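Local coordinates for possible atls1-like light-inducible protein (Prochlorococcus marinus, PDB 2XCZ) that belongs to the macrophage migration inhibitory factor (MIF) family and forms a trimer of small alpha/beta subunits, at residues Ile4-Val10 with Thr40-Val46; Thr57-Lys63 with Arg94-Glu100. All blocks are in the same frame, centred on the assembly; numbering follows the deposited sequence. Where two conformers were deposited one is given.

Contact 1 (Ile4-Val10 with Thr40-Val46); sequences INIQASV and TSLQCGV
Two parallel strands pair, the N-terminal strand 3-8 and strand 39-43, at one border of the chain's four-stranded sheet. Over Ile4-Ala8 and Thr40-Gln43 the backbone is extended, the axes 4.7 Å apart and 7° from parallel, with Ile4 opposite Thr40 and Gln7 opposite Gln43. Hydrogen bonds alternate: Ser41 N to Ile4 O (2.9 Å), Ile6 N to Ser41 O (2.9 Å), Gln43 N to Ile6 O (2.8 Å), Ala8 N to Gln43 O (2.8 Å). Helix 16-31 connects the strands, making the first beta-alpha-beta unit of the MIF fold; Ile4, Ile6, Thr40 and Leu42 face the helical layer. Ile6 CG2 lies 3.7 Å from CD1 of Leu42 (chi1 t, chi2 p), and the CG2 atoms of Ile4 and Thr40 are 3.6 Å apart. On the other face Ser41 OG (chi1 p) donates a very short 2.5 Å bond to Asn5 OD1, and a water bridges Ser41 OG and Ile6 O. Past the strands the two segments bend: Gly45, with positive phi (69°), gives its N to Val10 O (2.8 Å), and Val46 N reaches Ala8 O (3.2 Å). Thr40 and Ser41 pair antiparallel with a strand of the second subunit, continuing the sheet.

Contact 2 (Thr57-Lys63 with Arg94-Glu100); sequences TCYVEVK and RIYIGFE
Lys63 NZ and Glu100 OE1 form a salt bridge of 2.8 Å at the C-terminal end of this parallel pair, and a water links Lys63 NZ to Gly98 O. At the other end Arg94 O accepts from both Thr57 OG1 (2.8 Å) and Cys58 N (3.1 Å). Between them run the backbone bonds Tyr96 N–Cys58 O (3.1 Å), Val60 N–Tyr96 O (2.8 Å), Gly98 N–Val60 O (2.8 Å), Val62 N–Gly98 O (2.9 Å) and Glu100 N–Val62 O (3.0 Å). Cys58 stands opposite Ile95 and Lys63 opposite Glu100; the axes approach to 4.6 Å and cross at -19°. Strands 58-64 and 95-101, joined through helix 72-88, form the second beta-alpha-beta unit of the MIF fold. On the helix side, Val62 CG2 meets Ile97 CG2 (3.7 Å). On the reverse face Tyr59 reaches across to the neighbouring strand, its OH 3.5 Å from Gly98 CA, where a beta-carbon would clash. Tyr96 enters the third-subunit interface, its OH bonding to Tyr37 O of that subunit, with a bound di(hydroxyethyl)ether about 4 Å from its side chain. One face (Cys58, Val60, Val62, Ile95, Ile97, Phe99) is thus hydrophobic core, while Tyr59, Glu61, Lys63 and Glu100 on the other meet neighbouring subunits.

In the fold
Contacts 1 and 2 each join the two parallel strands of one beta-alpha-beta unit, made in sequence along the chain and set edge to edge in one sheet. Strands 3-8 and 58-64 run antiparallel at the seam, where Gln7 O lies 2.8 Å from Tyr59 N and Asn5 ND2 lies 2.8 Å from Glu61 OE2; on the helix-facing side Ile4 packs on Val60 and Ile6 on Cys58. Contact 2 is the more buried and closes with a salt bridge, whereas contact 1 is partly exposed, runs out into turns and carries a serine-asparagine hydrogen bond as its side-chain polar link. Their outer strands, 39-43 and 95-101, each extend the sheet into a different neighbouring subunit.

Contact 1 (Ile4-Val10 with Thr40-Val46)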
loop_
_atom_site.group_PDB
_atom_site.type_symbol
_atom_site.label_atom_id
_atom_site.label_comp_id
_atom_site.label_asym_id
_atom_site.label_seq_id
_atom_site.Cartn_x
_atom_site.Cartn_y
_atom_site.Cartn_z
ATOM N N ILE A 4 7.166 -3.609 -7.376
ATOM C CA ILE A 4 7.007 -4.651 -6.366
ATOM C C ILE A 4 7.385 -4.130 -4.970
ATOM O O ILE A 4 8.545 -3.821 -4.696
ATOM C CB ILE A 4 7.732 -5.956 -6.764
ATOM C CG1 ILE A 4 7.516 -7.056 -5.708
ATOM C CG2 ILE A 4 9.229 -5.693 -7.100
ATOM C CD1 ILE A 4 7.835 -8.463 -6.223
ATOM N N ASN A 5 6.380 -4.051 -4.098
ATOM C CA ASN A 5 6.566 -3.566 -2.732
ATOM C C ASN A 5 6.368 -4.731 -1.765
ATOM O O ASN A 5 5.316 -5.371 -1.776
ATOM C CB ASN A 5 5.552 -2.448 -2.438
ATOM C CG ASN A 5 5.860 -1.147 -3.160
ATOM O OD1 ASN A 5 7.022 -0.729 -3.286
ATOM N ND2 ASN A 5 4.802 -0.476 -3.605
ATOM N N ILE A 6 7.380 -5.023 -0.947
ATOM C CA ILE A 6 7.291 -6.138 -0.002
ATOM C C ILE A 6 7.176 -5.606 1.413
ATOM O O ILE A 6 7.933 -4.723 1.824
ATOM C CB ILE A 6 8.524 -7.077 -0.104
ATOM C CG1 ILE A 6 8.698 -7.623 -1.535
ATOM C CG2 ILE A 6 8.384 -8.258 0.855
ATOM C CD1 ILE A 6 10.137 -8.097 -1.826
ATOM N N GLN A 7 6.220 -6.148 2.152
ATOM C CA GLN A 7 6.019 -5.816 3.558
ATOM C C GLN A 7 6.154 -7.125 4.350
ATOM O O GLN A 7 5.346 -8.050 4.191
ATOM C CB GLN A 7 4.634 -5.185 3.703
ATOM C CG GLN A 7 4.130 -4.958 5.107
ATOM C CD GLN A 7 2.618 -4.879 5.137
ATOM O OE1 GLN A 7 1.945 -5.812 5.576
ATOM N NE2 GLN A 7 2.070 -3.775 4.631
ATOM N N ALA A 8 7.186 -7.224 5.187
ATOM C CA ALA A 8 7.468 -8.515 5.834
ATOM C C ALA A 8 7.523 -8.389 7.342
ATOM O O ALA A 8 7.861 -7.328 7.856
ATOM C CB ALA A 8 8.767 -9.130 5.288
ATOM N N SER A 9 7.202 -9.481 8.030
ATOM C CA SER A 9 7.197 -9.517 9.486
ATOM C C SER A 9 8.576 -9.775 10.091
ATOM O O SER A 9 8.828 -9.424 11.256
ATOM C CB SER A 9 6.201 -10.563 9.996
ATOM O OG SER A 9 6.662 -11.883 9.739
ATOM N N VAL A 10 9.462 -10.381 9.305
ATOM C CA VAL A 10 10.809 -10.745 9.790
ATOM C C VAL A 10 11.686 -9.505 10.001
ATOM O O VAL A 10 11.421 -8.442 9.448
ATOM C CB VAL A 10 11.525 -11.731 8.838
ATOM C CG1 VAL A 10 10.735 -13.020 8.688
ATOM C CG2 VAL A 10 11.791 -11.085 7.486
ATOM N N THR A 40 11.280 -1.305 -6.825
ATOM C CA THR A 40 11.110 -2.316 -5.773
ATOM C C THR A 40 11.239 -1.687 -4.391
ATOM O O THR A 40 11.853 -0.631 -4.235
ATOM C CB THR A 40 12.150 -3.492 -5.864
ATOM O OG1 THR A 40 13.411 -3.071 -5.327
ATOM C CG2 THR A 40 12.351 -3.992 -7.306
ATOM N N SER A 41 10.654 -2.339 -3.398
ATOM C CA SER A 41 10.895 -1.962 -2.000
ATOM C C SER A 41 10.778 -3.144 -1.052
ATOM O O SER A 41 10.112 -4.143 -1.351
ATOM C CB SER A 41 9.939 -0.849 -1.558
ATOM O OG SER A 41 8.613 -1.306 -1.448
ATOM N N LEU A 42 11.436 -3.011 0.103
ATOM C CA LEU A 42 11.362 -4.007 1.170
ATOM C C LEU A 42 11.255 -3.322 2.526
ATOM O O LEU A 42 12.202 -2.659 2.990
ATOM C CB LEU A 42 12.603 -4.914 1.152
ATOM C CG LEU A 42 12.704 -5.967 2.270
ATOM C CD1 LEU A 42 11.520 -6.940 2.253
ATOM C CD2 LEU A 42 14.044 -6.706 2.189
ATOM N N GLN A 43 10.096 -3.495 3.152
ATOM C CA GLN A 43 9.865 -3.005 4.504
ATOM C C GLN A 43 9.744 -4.188 5.455
ATOM O O GLN A 43 8.739 -4.918 5.450
ATOM C CB GLN A 43 8.607 -2.133 4.561
ATOM C CG GLN A 43 8.356 -1.486 5.926
ATOM C CD GLN A 43 9.548 -0.685 6.423
ATOM O OE1 GLN A 43 10.129 0.107 5.683
ATOM N NE2 GLN A 43 9.920 -0.893 7.682
ATOM N N CYS A 44 10.780 -4.385 6.267
ATOM C CA CYS A 44 10.773 -5.456 7.256
ATOM C C CYS A 44 10.345 -4.944 8.642
ATOM O O CYS A 44 10.119 -3.736 8.837
ATOM C CB CYS A 44 12.162 -6.102 7.337
ATOM S SG CYS A 44 12.643 -7.037 5.870
ATOM N N GLY A 45 10.239 -5.874 9.590
ATOM C CA GLY A 45 9.901 -5.572 10.972
ATOM C C GLY A 45 8.484 -5.093 11.243
ATOM O O GLY A 45 8.213 -4.491 12.282
ATOM N N VAL A 46 7.570 -5.360 10.316
ATOM C CA VAL A 46 6.179 -4.942 10.453
ATOM C C VAL A 46 5.382 -5.992 11.240
ATOM O O VAL A 46 5.410 -7.182 10.906
ATOM C CB VAL A 46 5.531 -4.773 9.061
ATOM C CG1 VAL A 46 4.090 -4.281 9.189
ATOM C CG2 VAL A 46 6.363 -3.834 8.201
HETATM O O HOH W 1 7.547 -2.047 0.984
HETATM O O HOH W 2 6.990 -8.400 12.829
#

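Contact 2 (Thr57-Lys63 with Arg94-Glu100)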
loop_
_atom_site.group_PDB
_atom_site.type_symbol
_atom_site.label_atom_id
_atom_site.label_comp_id
_atom_site.label_asym_id
_atom_site.label_seq_id
_atom_site.Cartn_x
_atom_site.Cartn_y
_atom_site.Cartn_z
ATOM N N THR A 57 5.816 -13.998 7.968
ATOM C CA THR A 57 4.797 -13.810 6.932
ATOM C C THR A 57 5.083 -12.543 6.125
ATOM O O THR A 57 5.863 -11.681 6.551
ATOM C CB THR A 57 3.383 -13.802 7.519
ATOM O OG1 THR A 57 2.432 -13.770 6.447
ATOM C CG2 THR A 57 3.167 -12.611 8.431
ATOM N N CYS A 58 4.441 -12.427 4.962
ATOM C CA CYS A 58 4.850 -11.438 3.991
ATOM C C CYS A 58 3.652 -11.023 3.132
ATOM O O CYS A 58 2.913 -11.886 2.680
ATOM C CB CYS A 58 5.907 -12.119 3.113
ATOM S SG CYS A 58 6.568 -11.186 1.872
ATOM N N TYR A 59 3.449 -9.715 2.940
ATOM C CA TYR A 59 2.521 -9.238 1.906
ATOM C C TYR A 59 3.274 -8.501 0.809
ATOM O O TYR A 59 4.045 -7.589 1.089
ATOM C CB TYR A 59 1.435 -8.307 2.463
ATOM C CG TYR A 59 0.557 -7.754 1.349
ATOM C CD1 TYR A 59 -0.242 -8.607 0.590
ATOM C CD2 TYR A 59 0.581 -6.390 1.027
ATOM C CE1 TYR A 59 -1.017 -8.117 -0.456
ATOM C CE2 TYR A 59 -0.198 -5.877 -0.031
ATOM C CZ TYR A 59 -0.981 -6.760 -0.764
ATOM O OH TYR A 59 -1.760 -6.270 -1.795
ATOM N N VAL A 60 2.999 -8.851 -0.442
ATOM C CA VAL A 60 3.655 -8.185 -1.566
ATOM C C VAL A 60 2.614 -7.524 -2.453
ATOM O O VAL A 60 1.599 -8.132 -2.755
ATOM C CB VAL A 60 4.419 -9.208 -2.431
ATOM C CG1 VAL A 60 5.228 -8.497 -3.546
ATOM C CG2 VAL A 60 5.343 -10.077 -1.551
ATOM N N GLU A 61 2.864 -6.290 -2.880
ATOM C CA GLU A 61 2.052 -5.766 -3.985
ATOM C C GLU A 61 2.866 -5.663 -5.263
ATOM O O GLU A 61 4.013 -5.211 -5.250
ATOM C CB GLU A 61 1.350 -4.470 -3.646
ATOM C CG GLU A 61 2.170 -3.424 -3.038
ATOM C CD GLU A 61 1.445 -2.073 -3.010
ATOM O OE1 GLU A 61 0.204 -2.032 -2.769
ATOM O OE2 GLU A 61 2.128 -1.061 -3.216
ATOM N N VAL A 62 2.274 -6.157 -6.345
ATOM C CA VAL A 62 2.880 -6.093 -7.649
ATOM C C VAL A 62 1.966 -5.325 -8.584
ATOM O O VAL A 62 0.787 -5.625 -8.662
ATOM C CB VAL A 62 3.137 -7.499 -8.233
ATOM C CG1 VAL A 62 3.616 -7.404 -9.693
ATOM C CG2 VAL A 62 4.174 -8.243 -7.392
ATOM N N LYS A 63 2.522 -4.336 -9.284
ATOM C CA LYS A 63 1.769 -3.604 -10.306
ATOM C C LYS A 63 2.559 -3.555 -11.602
ATOM O O LYS A 63 3.786 -3.537 -11.612
ATOM C CB LYS A 63 1.411 -2.181 -9.853
ATOM C CG LYS A 63 0.584 -2.110 -8.579
ATOM C CD LYS A 63 0.220 -0.666 -8.267
ATOM C CE LYS A 63 -0.501 -0.535 -6.931
ATOM N NZ LYS A 63 -1.672 -1.465 -6.784
ATOM N N ARG A 94 3.055 -18.715 3.501
ATOM C CA ARG A 94 2.729 -17.549 4.323
ATOM C C ARG A 94 2.959 -16.232 3.569
ATOM O O ARG A 94 3.136 -15.166 4.177
ATOM C CB ARG A 94 3.481 -17.606 5.655
ATOM C CG ARG A 94 2.894 -18.712 6.565
ATOM C CD ARG A 94 3.543 -18.755 7.940
ATOM N NE ARG A 94 3.269 -17.585 8.778
ATOM C CZ ARG A 94 2.132 -17.355 9.438
ATOM N NH1 ARG A 94 2.029 -16.259 10.183
ATOM N NH2 ARG A 94 1.104 -18.201 9.359
ATOM N N ILE A 95 2.948 -16.323 2.237
ATOM C CA ILE A 95 3.128 -15.140 1.377
ATOM C C ILE A 95 1.869 -14.861 0.565
ATOM O O ILE A 95 1.334 -15.764 -0.085
ATOM C CB ILE A 95 4.341 -15.312 0.421
ATOM C CG1 ILE A 95 5.624 -15.576 1.235
ATOM C CG2 ILE A 95 4.461 -14.086 -0.508
ATOM C CD1 ILE A 95 6.836 -15.892 0.396
ATOM N N TYR A 96 1.386 -13.617 0.634
ATOM C CA TYR A 96 0.300 -13.149 -0.229
ATOM C C TYR A 96 0.838 -12.096 -1.185
ATOM O O TYR A 96 1.692 -11.287 -0.812
ATOM C CB TYR A 96 -0.802 -12.499 0.604
ATOM C CG TYR A 96 -1.901 -13.412 1.094
ATOM C CD1 TYR A 96 -1.989 -14.735 0.675
ATOM C CD2 TYR A 96 -2.904 -12.918 1.922
ATOM C CE1 TYR A 96 -3.036 -15.562 1.102
ATOM C CE2 TYR A 96 -3.940 -13.735 2.363
ATOM C CZ TYR A 96 -4.004 -15.046 1.942
ATOM O OH TYR A 96 -5.041 -15.867 2.350
ATOM N N ILE A 97 0.316 -12.110 -2.409
ATOM C CA ILE A 97 0.653 -11.108 -3.407
ATOM C C ILE A 97 -0.610 -10.503 -3.980
ATOM O O ILE A 97 -1.466 -11.233 -4.531
ATOM C CB ILE A 97 1.526 -11.679 -4.563
ATOM C CG1 ILE A 97 2.779 -12.391 -4.017
ATOM C CG2 ILE A 97 1.924 -10.562 -5.520
ATOM C CD1 ILE A 97 3.488 -13.232 -5.077
ATOM N N GLY A 98 -0.728 -9.176 -3.890
ATOM C CA GLY A 98 -1.834 -8.472 -4.574
ATOM C C GLY A 98 -1.341 -7.904 -5.892
ATOM O O GLY A 98 -0.416 -7.070 -5.908
ATOM N N PHE A 99 -1.966 -8.331 -6.993
ATOM C CA PHE A 99 -1.600 -7.859 -8.341
ATOM C C PHE A 99 -2.566 -6.792 -8.855
ATOM O O PHE A 99 -3.768 -6.861 -8.585
ATOM C CB PHE A 99 -1.659 -9.022 -9.353
ATOM C CG PHE A 99 -0.567 -10.037 -9.198
ATOM C CD1 PHE A 99 0.639 -9.897 -9.895
ATOM C CD2 PHE A 99 -0.745 -11.145 -8.376
ATOM C CE1 PHE A 99 1.633 -10.838 -9.773
ATOM C CE2 PHE A 99 0.248 -12.112 -8.239
ATOM C CZ PHE A 99 1.456 -11.960 -8.927
ATOM N N GLU A 100 -2.052 -5.849 -9.645
ATOM C CA GLU A 100 -2.898 -4.888 -10.354
ATOM C C GLU A 100 -2.289 -4.615 -11.735
ATOM O O GLU A 100 -1.093 -4.352 -11.853
ATOM C CB GLU A 100 -3.005 -3.586 -9.555
ATOM C CG GLU A 100 -3.924 -2.535 -10.173
ATOM C CD GLU A 100 -4.157 -1.357 -9.240
ATOM O OE1 GLU A 100 -3.192 -0.625 -8.923
ATOM O OE2 GLU A 100 -5.315 -1.165 -8.809
HETATM O O HOH W 3 -0.919 -4.167 -6.594
#